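Local coordinates for protein Baccell_00875 (Bacteroides cellulosilyticus DSM 14838, PDB 5NO8) that acts as a polysaccharide lyase that probably removes the L-rhamnose caps attached to glucuronic acid in complex arabinogalactan proteins, at residues R352-N357 with G364-Y369; R345-R350 with T409-L414; D370-S375 with Y673-N678. One frame throughout, in Å; residues are numbered along the deposited sequence.

Interaction 1 of 3, residues R352-N357 with G364-Y369; sequences RQQMNN and GAYMVY
Q353 sets its CG beside the backbone N and then runs extended beyond it (chi2 -162°), while Y369 places its ring anti to its own N (chi1 -169°). The amide of Q353 thereby crosses the base of the tyrosine, with CD 3.4 Å from Y369 CB, and NE2 donates to M367 O at 2.9 Å, close to the amide plane and nearly along the C=O axis. A glutamine suits this buried place because both ends of its amide are used: OE1 is held by R345. The backbone of Q353 grips the same residue again, its O receiving M367 N at 2.8 Å. Further along, M355 gives its N to A365 O and takes G364 N on its own O, the latter at 2.8 Å and almost straight. At G364 the positive phi would jam a CB against the preceding carbonyl oxygen, so glycine fits.

R352, bent at chi2 and chi3, folds its guanidinium against the Y369 hydroxyl. The two planes stand 89° apart, and OH sits over a guanidinium face, 2.7 Å from NH2 but badly angled for a hydrogen bond; both groups lie close to D374 O, consistent with their being drawn together. Q354, extended, lies alongside Y366 and points the same way, its CB 3.7 Å from Y366 CD1. The phenol of Y366 ends in a hydrogen bond to S417. Beyond the bonded backbones, M355 curls so that CE meets M367 SD at 3.9 Å, an apolar contact between two flexible thioether side chains.

Paired bonds around Q354 and Y366, joined by CA-H...O contacts from both residues, define an isolated beta bridge: it closes the neck of the loop that carries the chain from helix 338-352 to strand 369-370.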
loop_
_atom_site.group_PDB
_atom_site.type_symbol
_atom_site.label_atom_id
_atom_site.label_comp_id
_atom_site.label_asym_id
_atom_site.label_seq_id
_atom_site.Cartn_x
_atom_site.Cartn_y
_atom_site.Cartn_z
ATOM N N ARG A 352 23.654 8.920 -13.085
ATOM C CA ARG A 352 23.053 10.150 -12.550
ATOM C C ARG A 352 22.980 10.182 -11.027
ATOM O O ARG A 352 22.971 11.268 -10.460
ATOM C CB ARG A 352 21.625 10.363 -13.109
ATOM C CG ARG A 352 21.500 10.426 -14.627
ATOM C CD ARG A 352 22.290 11.588 -15.230
ATOM N NE ARG A 352 21.713 12.908 -14.959
ATOM C CZ ARG A 352 22.133 13.812 -14.051
ATOM N NH1 ARG A 352 23.149 13.586 -13.212
ATOM N NH2 ARG A 352 21.503 14.982 -13.962
ATOM N N GLN A 353 22.899 9.036 -10.356
ATOM C CA GLN A 353 22.647 9.042 -8.909
ATOM C C GLN A 353 23.845 8.605 -8.065
ATOM O O GLN A 353 23.718 8.512 -6.850
ATOM C CB GLN A 353 21.405 8.208 -8.557
ATOM C CG GLN A 353 20.147 8.648 -9.310
ATOM C CD GLN A 353 18.834 8.162 -8.715
ATOM O OE1 GLN A 353 17.873 7.936 -9.464
ATOM N NE2 GLN A 353 18.753 8.060 -7.371
ATOM N N GLN A 354 24.994 8.334 -8.683
ATOM C CA GLN A 354 26.222 8.072 -7.920
ATOM C C GLN A 354 27.049 9.360 -7.836
ATOM O O GLN A 354 27.343 9.990 -8.843
ATOM C CB GLN A 354 27.051 6.923 -8.513
ATOM C CG GLN A 354 28.208 6.483 -7.585
ATOM C CD GLN A 354 28.868 5.183 -7.986
ATOM O OE1 GLN A 354 29.279 4.366 -7.128
ATOM N NE2 GLN A 354 28.913 4.932 -9.285
ATOM N N MET A 355 27.403 9.756 -6.613
ATOM C CA MET A 355 28.306 10.889 -6.397
ATOM C C MET A 355 29.675 10.548 -7.006
ATOM O O MET A 355 30.298 9.582 -6.588
ATOM C CB MET A 355 28.475 11.136 -4.887
ATOM C CG MET A 355 29.424 12.292 -4.516
ATOM S SD MET A 355 28.963 13.865 -5.240
ATOM C CE MET A 355 27.547 14.303 -4.221
ATOM N N ASN A 356 30.093 11.317 -8.004
ATOM C CA ASN A 356 31.387 11.160 -8.655
ATOM C C ASN A 356 32.140 12.492 -8.517
ATOM O O ASN A 356 32.058 13.362 -9.358
ATOM C CB ASN A 356 31.211 10.750 -10.126
ATOM C CG ASN A 356 30.540 9.390 -10.279
ATOM O OD1 ASN A 356 30.672 8.501 -9.433
ATOM N ND2 ASN A 356 29.812 9.224 -11.374
ATOM N N ASN A 357 32.828 12.656 -7.401
ATOM C CA ASN A 357 33.459 13.937 -7.075
ATOM C C ASN A 357 34.439 13.588 -5.979
ATOM O O ASN A 357 34.054 13.534 -4.805
ATOM C CB ASN A 357 32.398 14.956 -6.615
ATOM C CG ASN A 357 32.985 16.299 -6.164
ATOM O OD1 ASN A 357 34.145 16.627 -6.419
ATOM N ND2 ASN A 357 32.163 17.087 -5.498
ATOM N N GLY A 364 31.259 8.032 -4.408
ATOM C CA GLY A 364 30.872 6.640 -4.531
ATOM C C GLY A 364 29.457 6.305 -4.081
ATOM O O GLY A 364 28.974 5.218 -4.409
ATOM N N ALA A 365 28.811 7.205 -3.319
ATOM C CA ALA A 365 27.498 6.927 -2.739
ATOM C C ALA A 365 26.427 6.977 -3.820
ATOM O O ALA A 365 26.462 7.845 -4.668
ATOM C CB ALA A 365 27.157 7.951 -1.656
ATOM N N TYR A 366 25.447 6.084 -3.735
ATOM C CA TYR A 366 24.202 6.218 -4.529
ATOM C C TYR A 366 23.232 7.055 -3.700
ATOM O O TYR A 366 22.975 6.731 -2.527
ATOM C CB TYR A 366 23.596 4.859 -4.823
ATOM C CG TYR A 366 24.506 3.928 -5.620
ATOM C CD1 TYR A 366 24.976 4.293 -6.893
ATOM C CD2 TYR A 366 24.904 2.711 -5.103
ATOM C CE1 TYR A 366 25.822 3.459 -7.609
ATOM C CE2 TYR A 366 25.740 1.869 -5.820
ATOM C CZ TYR A 366 26.205 2.246 -7.064
ATOM O OH TYR A 366 27.047 1.365 -7.728
ATOM N N MET A 367 22.710 8.111 -4.305
ATOM C CA MET A 367 22.045 9.178 -3.564
ATOM C C MET A 367 20.642 9.488 -4.066
ATOM O O MET A 367 20.275 9.146 -5.173
ATOM C CB MET A 367 22.927 10.404 -3.604
ATOM C CG MET A 367 24.168 10.136 -2.766
ATOM S SD MET A 367 25.259 11.529 -2.724
ATOM C CE MET A 367 24.225 12.708 -1.852
ATOM N N VAL A 368 19.880 10.141 -3.200
ATOM C CA VAL A 368 18.575 10.678 -3.545
ATOM C C VAL A 368 18.716 11.606 -4.715
ATOM O O VAL A 368 19.687 12.365 -4.810
ATOM C CB VAL A 368 17.954 11.419 -2.328
ATOM C CG1 VAL A 368 16.620 12.077 -2.696
ATOM C CG2 VAL A 368 17.759 10.450 -1.186
ATOM N N TYR A 369 17.737 11.569 -5.620
ATOM C CA TYR A 369 17.785 12.363 -6.830
ATOM C C TYR A 369 16.486 13.107 -7.014
ATOM O O TYR A 369 15.411 12.531 -6.807
ATOM C CB TYR A 369 18.007 11.440 -8.038
ATOM C CG TYR A 369 18.335 12.131 -9.341
ATOM C CD1 TYR A 369 19.651 12.465 -9.660
ATOM C CD2 TYR A 369 17.349 12.407 -10.283
ATOM C CE1 TYR A 369 19.959 13.074 -10.862
ATOM C CE2 TYR A 369 17.644 13.024 -11.489
ATOM C CZ TYR A 369 18.959 13.353 -11.769
ATOM O OH TYR A 369 19.276 13.937 -12.956
#

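Interaction 2 of 3, residues R345-R350 with T409-L414; sequences RVDFIR and TKDPEL
Helix 338-352 packs here against the N-terminal turn of helix 412-429, within a helical domain consistent with an alpha/alpha toroid, and the motif on the second side is an N-cap. D411 supplies it: OD1 accepts E413 N at 3.0 Å, met from above the carboxylate plane. Aspartate suits the position because its short acceptor reaches an amide of the first helical turn, and its negative charge would interact favourably with the helix dipole's positive end. Just before it, K410 leaves helix 396-409 with positive phi, and T409 OG1 takes D411 N in a weak bond.

The apolar contact is between V346 and L414. CG1 of the valine, anti to its backbone N, meets L414 CD2 at 3.6 Å, the two side chains crossing at about a right angle; V346 also touches L402 and Q405 of helix 396-409, so a compact branched residue fits the junction.

The charged groups form a third set. D347 OD1 and D411 OD2 lie 4.4 Å apart, a like-charged approach that R350 probably eases. R350 runs straight through chi1 and chi2 and bends at chi3 (65°), bringing CD to 3.5 Å from E413 O. Its guanidinium is then covered on one face by E413 CB, centred over the plane and 3.7 Å from CZ. R350 NE, buried by this packing, finds no hydrogen-bonding partner, and D411 OD2 stays 5.0 Å from it.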
loop_
_atom_site.group_PDB
_atom_site.type_symbol
_atom_site.label_atom_id
_atom_site.label_comp_id
_atom_site.label_asym_id
_atom_site.label_seq_id
_atom_site.Cartn_x
_atom_site.Cartn_y
_atom_site.Cartn_z
ATOM N N ARG A 345 16.791 1.701 -15.614
ATOM C CA ARG A 345 16.851 2.186 -14.236
ATOM C C ARG A 345 18.270 2.042 -13.666
ATOM O O ARG A 345 18.808 2.959 -13.066
ATOM C CB ARG A 345 15.869 1.435 -13.333
ATOM C CG ARG A 345 15.936 1.827 -11.857
ATOM C CD ARG A 345 15.723 3.316 -11.707
ATOM N NE ARG A 345 15.970 3.794 -10.360
ATOM C CZ ARG A 345 16.322 5.034 -10.077
ATOM N NH1 ARG A 345 16.436 5.984 -11.016
ATOM N NH2 ARG A 345 16.567 5.332 -8.815
ATOM N N VAL A 346 18.843 0.869 -13.872
ATOM C CA VAL A 346 20.194 0.599 -13.405
ATOM C C VAL A 346 21.185 1.590 -14.004
ATOM O O VAL A 346 22.011 2.123 -13.286
ATOM C CB VAL A 346 20.537 -0.880 -13.664
ATOM C CG1 VAL A 346 22.022 -1.164 -13.602
ATOM C CG2 VAL A 346 19.771 -1.740 -12.663
ATOM N N ASP A 347 21.108 1.820 -15.322
ATOM C CA ASP A 347 21.978 2.796 -15.980
ATOM C C ASP A 347 21.783 4.201 -15.451
ATOM O O ASP A 347 22.739 4.923 -15.300
ATOM C CB ASP A 347 21.795 2.782 -17.495
ATOM C CG ASP A 347 22.331 1.488 -18.149
ATOM O OD1 ASP A 347 23.159 0.761 -17.542
ATOM O OD2 ASP A 347 21.928 1.209 -19.306
ATOM N N PHE A 348 20.541 4.574 -15.135
ATOM C CA PHE A 348 20.267 5.883 -14.538
ATOM C C PHE A 348 20.914 6.021 -13.160
ATOM O O PHE A 348 21.483 7.080 -12.853
ATOM C CB PHE A 348 18.760 6.143 -14.444
ATOM C CG PHE A 348 18.415 7.587 -14.235
ATOM C CD1 PHE A 348 18.426 8.134 -12.954
ATOM C CD2 PHE A 348 18.043 8.399 -15.292
ATOM C CE1 PHE A 348 18.133 9.469 -12.739
ATOM C CE2 PHE A 348 17.733 9.745 -15.081
ATOM C CZ PHE A 348 17.790 10.284 -13.809
ATOM N N ILE A 349 20.796 4.983 -12.334
ATOM C CA ILE A 349 21.382 5.000 -10.997
ATOM C C ILE A 349 22.896 5.237 -11.112
ATOM O O ILE A 349 23.449 6.154 -10.480
ATOM C CB ILE A 349 21.103 3.721 -10.222
ATOM C CG1 ILE A 349 19.618 3.644 -9.849
ATOM C CG2 ILE A 349 21.954 3.669 -8.944
ATOM C CD1 ILE A 349 19.143 2.287 -9.421
ATOM N N ARG A 350 23.537 4.450 -11.967
ATOM C CA ARG A 350 24.976 4.588 -12.156
ATOM C C ARG A 350 25.381 5.940 -12.726
ATOM O O ARG A 350 26.310 6.579 -12.214
ATOM C CB ARG A 350 25.525 3.461 -13.041
ATOM C CG ARG A 350 27.050 3.499 -13.175
ATOM C CD ARG A 350 27.571 2.366 -14.024
ATOM N NE ARG A 350 27.146 2.425 -15.418
ATOM C CZ ARG A 350 27.622 3.262 -16.348
ATOM N NH1 ARG A 350 28.546 4.186 -16.081
ATOM N NH2 ARG A 350 27.158 3.175 -17.583
ATOM N N THR A 409 23.891 -9.553 -16.018
ATOM C CA THR A 409 24.382 -8.903 -17.221
ATOM C C THR A 409 25.886 -8.890 -17.373
ATOM O O THR A 409 26.375 -8.708 -18.490
ATOM C CB THR A 409 23.927 -7.432 -17.297
ATOM O OG1 THR A 409 24.560 -6.680 -16.246
ATOM C CG2 THR A 409 22.440 -7.343 -17.212
ATOM N N LYS A 410 26.605 -9.018 -16.256
ATOM C CA LYS A 410 28.083 -8.968 -16.177
ATOM C C LYS A 410 28.699 -7.652 -16.646
ATOM O O LYS A 410 29.863 -7.610 -17.038
ATOM C CB LYS A 410 28.746 -10.161 -16.890
ATOM C CG LYS A 410 28.073 -11.512 -16.703
ATOM C CD LYS A 410 28.130 -12.028 -15.287
ATOM C CE LYS A 410 27.390 -13.365 -15.187
ATOM N NZ LYS A 410 27.384 -13.913 -13.794
ATOM N N ASP A 411 27.915 -6.578 -16.617
ATOM C CA ASP A 411 28.341 -5.257 -17.070
ATOM C C ASP A 411 29.526 -4.743 -16.226
ATOM O O ASP A 411 29.374 -4.461 -15.031
ATOM C CB ASP A 411 27.139 -4.303 -16.966
ATOM C CG ASP A 411 27.411 -2.913 -17.450
ATOM O OD1 ASP A 411 28.566 -2.588 -17.802
ATOM O OD2 ASP A 411 26.435 -2.112 -17.449
ATOM N N PRO A 412 30.703 -4.590 -16.850
ATOM C CA PRO A 412 31.888 -4.160 -16.103
ATOM C C PRO A 412 31.768 -2.769 -15.488
ATOM O O PRO A 412 32.358 -2.528 -14.439
ATOM C CB PRO A 412 33.013 -4.183 -17.156
ATOM C CG PRO A 412 32.454 -4.935 -18.317
ATOM C CD PRO A 412 30.985 -4.722 -18.297
ATOM N N GLU A 413 30.983 -1.885 -16.099
ATOM C CA GLU A 413 30.750 -0.549 -15.543
ATOM C C GLU A 413 30.010 -0.630 -14.215
ATOM O O GLU A 413 30.271 0.184 -13.323
ATOM C CB GLU A 413 29.956 0.346 -16.500
ATOM C CG GLU A 413 30.792 1.007 -17.566
ATOM C CD GLU A 413 31.392 0.016 -18.516
ATOM O OE1 GLU A 413 30.631 -0.737 -19.181
ATOM O OE2 GLU A 413 32.633 -0.015 -18.589
ATOM N N LEU A 414 29.068 -1.573 -14.097
ATOM C CA LEU A 414 28.398 -1.821 -12.823
ATOM C C LEU A 414 29.384 -2.306 -11.770
ATOM O O LEU A 414 29.331 -1.856 -10.624
ATOM C CB LEU A 414 27.269 -2.847 -12.954
ATOM C CG LEU A 414 26.069 -2.447 -13.821
ATOM C CD1 LEU A 414 24.957 -3.474 -13.705
ATOM C CD2 LEU A 414 25.569 -1.059 -13.433
#

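Interaction 3 of 3, residues D370-S375 with Y673-N678; sequences DNEGDS and YDPYAN
D370 and Y676 form an antiparallel, non-hydrogen-bonded pair, after which N371 N donates to P675 O at 2.9 Å, nearly along the C=O axis. Beyond D370 the chain turns back through a G1 beta bulge, where D374 and S375 both face D370.

D370 puts its carboxylate anti to its backbone N (chi1 -175°). OD1 takes weak bonds from E372 N and G373 N, which pin the turn, while OD2 is salt-bridged to K602 and approaches the edge of the Y676 ring, 3.8 Å from CE1, with carboxylate and ring planes 75° apart. The ring edge, slightly positive, would suit a negative neighbour. An alanine in place of Y676 would remove the ring edge beside D370 and would probably loosen the packing on that side of the carboxylate, though K602 and the turn amides would still hold it. E372 lies along P675, its CG 3.7 Å from the proline CB, and carries its carboxylate on to K602 and R603. D674 closes an Asx turn: OD1 uses its anti lone pair to accept Y676 N at 3.0 Å. Proline suits the position inside that turn, where the backbone is already bent and needs no donor.

Strand 672-677 lies between strands 369-370 and 659-660 in a four-stranded antiparallel sheet with 375-376 at one edge, and K602 and R603, just after helix 596-600, give their backbone N-H groups to D674.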
loop_
_atom_site.group_PDB
_atom_site.type_symbol
_atom_site.label_atom_id
_atom_site.label_comp_id
_atom_site.label_asym_id
_atom_site.label_seq_id
_atom_site.Cartn_x
_atom_site.Cartn_y
_atom_site.Cartn_z
ATOM N N ASP A 370 16.594 14.365 -7.430
ATOM C CA ASP A 370 15.441 15.214 -7.664
ATOM C C ASP A 370 15.118 15.198 -9.134
ATOM O O ASP A 370 15.864 15.777 -9.946
ATOM C CB ASP A 370 15.724 16.643 -7.180
ATOM C CG ASP A 370 14.498 17.560 -7.278
ATOM O OD1 ASP A 370 13.562 17.303 -8.058
ATOM O OD2 ASP A 370 14.460 18.555 -6.543
ATOM N N ASN A 371 14.016 14.537 -9.488
ATOM C CA ASN A 371 13.636 14.405 -10.907
ATOM C C ASN A 371 13.137 15.691 -11.541
ATOM O O ASN A 371 13.220 15.820 -12.752
ATOM C CB ASN A 371 12.610 13.296 -11.109
ATOM C CG ASN A 371 13.182 11.927 -10.780
ATOM O OD1 ASN A 371 12.545 11.121 -10.126
ATOM N ND2 ASN A 371 14.386 11.677 -11.232
ATOM N N GLU A 372 12.638 16.633 -10.743
ATOM C CA GLU A 372 12.274 17.967 -11.274
ATOM C C GLU A 372 13.499 18.820 -11.617
ATOM O O GLU A 372 13.520 19.485 -12.643
ATOM C CB GLU A 372 11.362 18.715 -10.302
ATOM C CG GLU A 372 10.002 18.055 -10.170
ATOM C CD GLU A 372 9.088 18.690 -9.105
ATOM O OE1 GLU A 372 9.574 19.197 -8.057
ATOM O OE2 GLU A 372 7.854 18.628 -9.317
ATOM N N GLY A 373 14.504 18.796 -10.753
ATOM C CA GLY A 373 15.741 19.558 -10.949
ATOM C C GLY A 373 16.792 18.835 -11.775
ATOM O O GLY A 373 17.776 19.451 -12.175
ATOM N N ASP A 374 16.601 17.537 -12.017
ATOM C CA ASP A 374 17.598 16.694 -12.690
ATOM C C ASP A 374 18.973 16.793 -11.999
ATOM O O ASP A 374 20.000 17.074 -12.643
ATOM C CB ASP A 374 17.683 17.039 -14.195
ATOM C CG ASP A 374 16.428 16.645 -14.957
ATOM O OD1 ASP A 374 16.035 15.468 -14.910
ATOM O OD2 ASP A 374 15.830 17.513 -15.607
ATOM N N SER A 375 18.981 16.571 -10.685
ATOM C CA SER A 375 20.201 16.673 -9.888
ATOM C C SER A 375 20.120 15.816 -8.652
ATOM O O SER A 375 19.028 15.612 -8.104
ATOM C CB SER A 375 20.461 18.134 -9.481
ATOM O OG SER A 375 19.346 18.663 -8.797
ATOM N N TYR A 673 3.122 10.809 -8.634
ATOM C CA TYR A 673 4.389 10.190 -8.231
ATOM C C TYR A 673 5.242 11.265 -7.615
ATOM O O TYR A 673 5.483 12.317 -8.237
ATOM C CB TYR A 673 5.114 9.572 -9.463
ATOM C CG TYR A 673 4.430 8.357 -9.977
ATOM C CD1 TYR A 673 4.598 7.141 -9.357
ATOM C CD2 TYR A 673 3.586 8.417 -11.085
ATOM C CE1 TYR A 673 3.935 6.002 -9.801
ATOM C CE2 TYR A 673 2.915 7.279 -11.526
ATOM C CZ TYR A 673 3.117 6.072 -10.888
ATOM O OH TYR A 673 2.470 4.934 -11.304
ATOM N N ASP A 674 5.697 11.033 -6.391
ATOM C CA ASP A 674 6.600 11.984 -5.766
ATOM C C ASP A 674 7.866 12.163 -6.614
ATOM O O ASP A 674 8.397 11.177 -7.133
ATOM C CB ASP A 674 6.973 11.557 -4.364
ATOM C CG ASP A 674 7.673 12.665 -3.615
ATOM O OD1 ASP A 674 8.900 12.810 -3.827
ATOM O OD2 ASP A 674 6.957 13.415 -2.893
ATOM N N PRO A 675 8.316 13.413 -6.803
ATOM C CA PRO A 675 9.430 13.654 -7.709
ATOM C C PRO A 675 10.829 13.269 -7.218
ATOM O O PRO A 675 11.766 13.487 -7.964
ATOM C CB PRO A 675 9.353 15.151 -7.968
ATOM C CG PRO A 675 8.600 15.719 -6.844
ATOM C CD PRO A 675 7.646 14.665 -6.410
ATOM N N TYR A 676 10.977 12.748 -5.998
ATOM C CA TYR A 676 12.264 12.204 -5.568
ATOM C C TYR A 676 12.359 10.736 -5.922
ATOM O O TYR A 676 11.430 9.979 -5.656
ATOM C CB TYR A 676 12.505 12.309 -4.044
ATOM C CG TYR A 676 12.964 13.659 -3.507
ATOM C CD1 TYR A 676 13.330 14.716 -4.348
ATOM C CD2 TYR A 676 13.060 13.865 -2.127
ATOM C CE1 TYR A 676 13.772 15.940 -3.831
ATOM C CE2 TYR A 676 13.489 15.090 -1.608
ATOM C CZ TYR A 676 13.826 16.117 -2.464
ATOM O OH TYR A 676 14.239 17.340 -1.978
ATOM N N ALA A 677 13.506 10.335 -6.464
ATOM C CA ALA A 677 13.948 8.941 -6.360
ATOM C C ALA A 677 14.760 8.863 -5.070
ATOM O O ALA A 677 15.779 9.558 -4.910
ATOM C CB ALA A 677 14.794 8.544 -7.542
ATOM N N ASN A 678 14.276 8.065 -4.139
ATOM C CA ASN A 678 14.893 7.933 -2.855
ATOM C C ASN A 678 15.238 6.471 -2.629
ATOM O O ASN A 678 16.342 6.042 -2.989
ATOM C CB ASN A 678 13.969 8.594 -1.792
ATOM C CG ASN A 678 14.603 8.643 -0.430
ATOM O OD1 ASN A 678 15.399 7.777 -0.112
ATOM N ND2 ASN A 678 14.253 9.664 0.397
#

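Overall arrangement
Interactions 1 and 2 share helix 338-352 and the chain leaving it: interaction 1 is nested in the loop that interaction 2 closes, and F348 packs edge-to-face on Y369. Interaction 3 continues the same path, since Y369 N bonds A677 O and its hydroxyl probably bonds D374 O; it joins residues nearly 300 positions apart. Interaction 1 is the buried one, tied by four hydrogen bonds. The other two are partly buried. Interaction 2, helix against helix, relies on apolar packing and a covered guanidinium, whereas interaction 3 adds a short sheet whose acidic side chains are salt-bridged to a lysine and an arginine. R345 reaches both Q353 and A677, touching all three.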